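Local coordinates for putative ManD family dehydratase (Pantoea ananatis, PDB 3T6C), which dehydrates D-gluconate to 2-dehydro-3-deoxy-D-gluconate at a low rate in vitro, using one magnesium ion per subunit, at residues Gly144-Val149 / Tyr171-Cys176. Numbering follows the deposited sequence. Where two conformers were deposited one is given.
Sequences GIALYV and YQYIRC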
loop_
_atom_site.group_PDB
_atom_site.type_symbol
_atom_site.label_atom_id
_atom_site.label_comp_id
_atom_site.label_asym_id
_atom_site.label_seq_id
_atom_site.Cartn_x
_atom_site.Cartn_y
_atom_site.Cartn_z
ATOM N N GLY A 144 12.573 31.255 -27.108
ATOM C CA GLY A 144 11.833 32.305 -26.432
ATOM C C GLY A 144 11.212 31.594 -25.208
ATOM O O GLY A 144 10.976 30.382 -25.243
ATOM N N ILE A 145 10.954 32.353 -24.149
ATOM C CA ILE A 145 10.340 31.807 -22.933
ATOM C C ILE A 145 8.885 32.267 -22.846
ATOM O O ILE A 145 8.588 33.469 -22.731
ATOM C CB ILE A 145 11.107 32.319 -21.685
ATOM C CG1 ILE A 145 12.520 31.713 -21.649
ATOM C CG2 ILE A 145 10.308 32.065 -20.369
ATOM C CD1 ILE A 145 12.607 30.198 -21.810
ATOM N N ALA A 146 7.968 31.320 -22.917
ATOM C CA ALA A 146 6.534 31.666 -22.852
ATOM C C ALA A 146 6.127 32.199 -21.487
ATOM O O ALA A 146 6.517 31.652 -20.422
ATOM C CB ALA A 146 5.681 30.464 -23.250
ATOM N N LEU A 147 5.361 33.289 -21.518
ATOM C CA LEU A 147 4.990 34.029 -20.305
ATOM C C LEU A 147 3.511 33.878 -19.975
ATOM O O LEU A 147 2.668 33.841 -20.877
ATOM C CB LEU A 147 5.327 35.525 -20.483
ATOM C CG LEU A 147 6.769 35.809 -20.916
ATOM C CD1 LEU A 147 6.878 37.345 -21.124
ATOM C CD2 LEU A 147 7.731 35.354 -19.841
ATOM N N TYR A 148 3.156 33.840 -18.676
ATOM C CA TYR A 148 1.794 34.197 -18.318
ATOM C C TYR A 148 1.763 35.457 -17.479
ATOM O O TYR A 148 2.741 35.767 -16.785
ATOM C CB TYR A 148 1.056 33.069 -17.580
ATOM C CG TYR A 148 1.386 32.840 -16.081
ATOM C CD1 TYR A 148 0.707 33.568 -15.073
ATOM C CD2 TYR A 148 2.293 31.872 -15.693
ATOM C CE1 TYR A 148 0.976 33.336 -13.714
ATOM C CE2 TYR A 148 2.530 31.578 -14.331
ATOM C CZ TYR A 148 1.904 32.330 -13.363
ATOM O OH TYR A 148 2.191 32.029 -12.051
ATOM N N VAL A 149 0.656 36.181 -17.580
ATOM C CA VAL A 149 0.539 37.458 -16.941
ATOM C C VAL A 149 -0.722 37.466 -16.084
ATOM O O VAL A 149 -1.588 36.600 -16.209
ATOM C CB VAL A 149 0.476 38.599 -17.963
ATOM C CG1 VAL A 149 1.872 38.831 -18.583
ATOM C CG2 VAL A 149 -0.618 38.352 -19.021
ATOM N N TYR A 171 -0.142 37.967 -25.315
ATOM C CA TYR A 171 -0.007 36.910 -24.282
ATOM C C TYR A 171 -0.971 35.795 -24.564
ATOM O O TYR A 171 -2.125 36.031 -24.952
ATOM C CB TYR A 171 -0.249 37.469 -22.881
ATOM C CG TYR A 171 0.843 38.428 -22.493
ATOM C CD1 TYR A 171 2.082 37.930 -22.086
ATOM C CD2 TYR A 171 0.646 39.811 -22.553
ATOM C CE1 TYR A 171 3.098 38.771 -21.713
ATOM C CE2 TYR A 171 1.710 40.676 -22.241
ATOM C CZ TYR A 171 2.903 40.145 -21.812
ATOM O OH TYR A 171 3.926 40.998 -21.450
ATOM N N GLN A 172 -0.426 34.584 -24.500
ATOM C CA GLN A 172 -1.198 33.362 -24.764
ATOM C C GLN A 172 -1.610 32.564 -23.514
ATOM O O GLN A 172 -2.314 31.534 -23.626
ATOM C CB GLN A 172 -0.407 32.507 -25.745
ATOM C CG GLN A 172 -0.103 33.306 -27.014
ATOM C CD GLN A 172 0.644 32.482 -28.066
ATOM O OE1 GLN A 172 1.875 32.193 -27.933
ATOM N NE2 GLN A 172 -0.050 32.161 -29.109
ATOM N N TYR A 173 -1.148 33.023 -22.350
ATOM C CA TYR A 173 -1.376 32.372 -21.068
ATOM C C TYR A 173 -1.690 33.467 -20.086
ATOM O O TYR A 173 -0.880 34.408 -19.941
ATOM C CB TYR A 173 -0.107 31.645 -20.613
ATOM C CG TYR A 173 0.384 30.572 -21.575
ATOM C CD1 TYR A 173 1.117 30.920 -22.708
ATOM C CD2 TYR A 173 0.158 29.215 -21.302
ATOM C CE1 TYR A 173 1.581 29.957 -23.542
ATOM C CE2 TYR A 173 0.651 28.237 -22.167
ATOM C CZ TYR A 173 1.337 28.632 -23.270
ATOM O OH TYR A 173 1.831 27.674 -24.137
ATOM N N ILE A 174 -2.862 33.383 -19.462
ATOM C CA ILE A 174 -3.364 34.482 -18.629
ATOM C C ILE A 174 -3.934 33.954 -17.326
ATOM O O ILE A 174 -4.840 33.082 -17.355
ATOM C CB ILE A 174 -4.438 35.260 -19.400
ATOM C CG1 ILE A 174 -3.789 35.837 -20.681
ATOM C CG2 ILE A 174 -4.946 36.431 -18.533
ATOM C CD1 ILE A 174 -4.803 36.326 -21.655
ATOM N N ARG A 175 -3.417 34.456 -16.192
ATOM C CA ARG A 175 -4.006 34.111 -14.889
ATOM C C ARG A 175 -5.167 35.067 -14.627
ATOM O O ARG A 175 -4.994 36.281 -14.759
ATOM C CB ARG A 175 -2.980 34.270 -13.787
ATOM C CG ARG A 175 -3.518 33.746 -12.452
ATOM C CD ARG A 175 -2.525 34.005 -11.333
ATOM N NE ARG A 175 -2.671 35.369 -10.825
ATOM C CZ ARG A 175 -2.122 35.739 -9.679
ATOM N NH1 ARG A 175 -1.399 34.874 -9.000
ATOM N NH2 ARG A 175 -2.337 36.955 -9.161
ATOM N N CYS A 176 -6.308 34.540 -14.225
ATOM C CA CYS A 176 -7.540 35.352 -13.989
ATOM C C CYS A 176 -7.996 35.200 -12.554
ATOM O O CYS A 176 -8.286 34.082 -12.117
ATOM C CB CYS A 176 -8.684 34.908 -14.922
ATOM S SG CYS A 176 -8.208 35.151 -16.678
HETATM O O HOH W 1 2.231 34.319 -23.510
HETATM O O HOH W 2 0.375 32.799 -10.222
#
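Y171 lays one face of its ring under V149, whose CG1 sits 3.6 Å from the ring centroid in a CH-pi contact, while L147 CD1 meets the edge of the same ring at CE1. With CG1 anti to its carbonyl carbon (chi1 -74°), V149 sets both methyls against the ring, CG2 nearest Y171 CG. At Q172 the backbones are still too far apart to pair, and a water lies between Q172 N and L147 O. At Y173 the strands close up: its CB packs 3.5 Å from Y148 CB, its ring runs on to A146 CB, and its carbonyl O takes a weak bond from V149 N, 3.3 Å long. I174, on the same face of the sheet as V149, packs on K166 and M167 of helix 156-168. R175 N gives the firmer bond, 2.8 Å to V149 O and nearly straight along the carbonyl. Beyond its CB, which lies 4.0 Å from Y148 CD1, the R175 chain bends at chi3; NH1 bonds to Y181 OH and, through a second water, connects to Y148 OH. Strands 145-151 and 173-176, joined by helix 156-168, form a parallel beta-alpha-beta unit of the enolase-superfamily barrel, delivering R175 to the D-gluconate pocket.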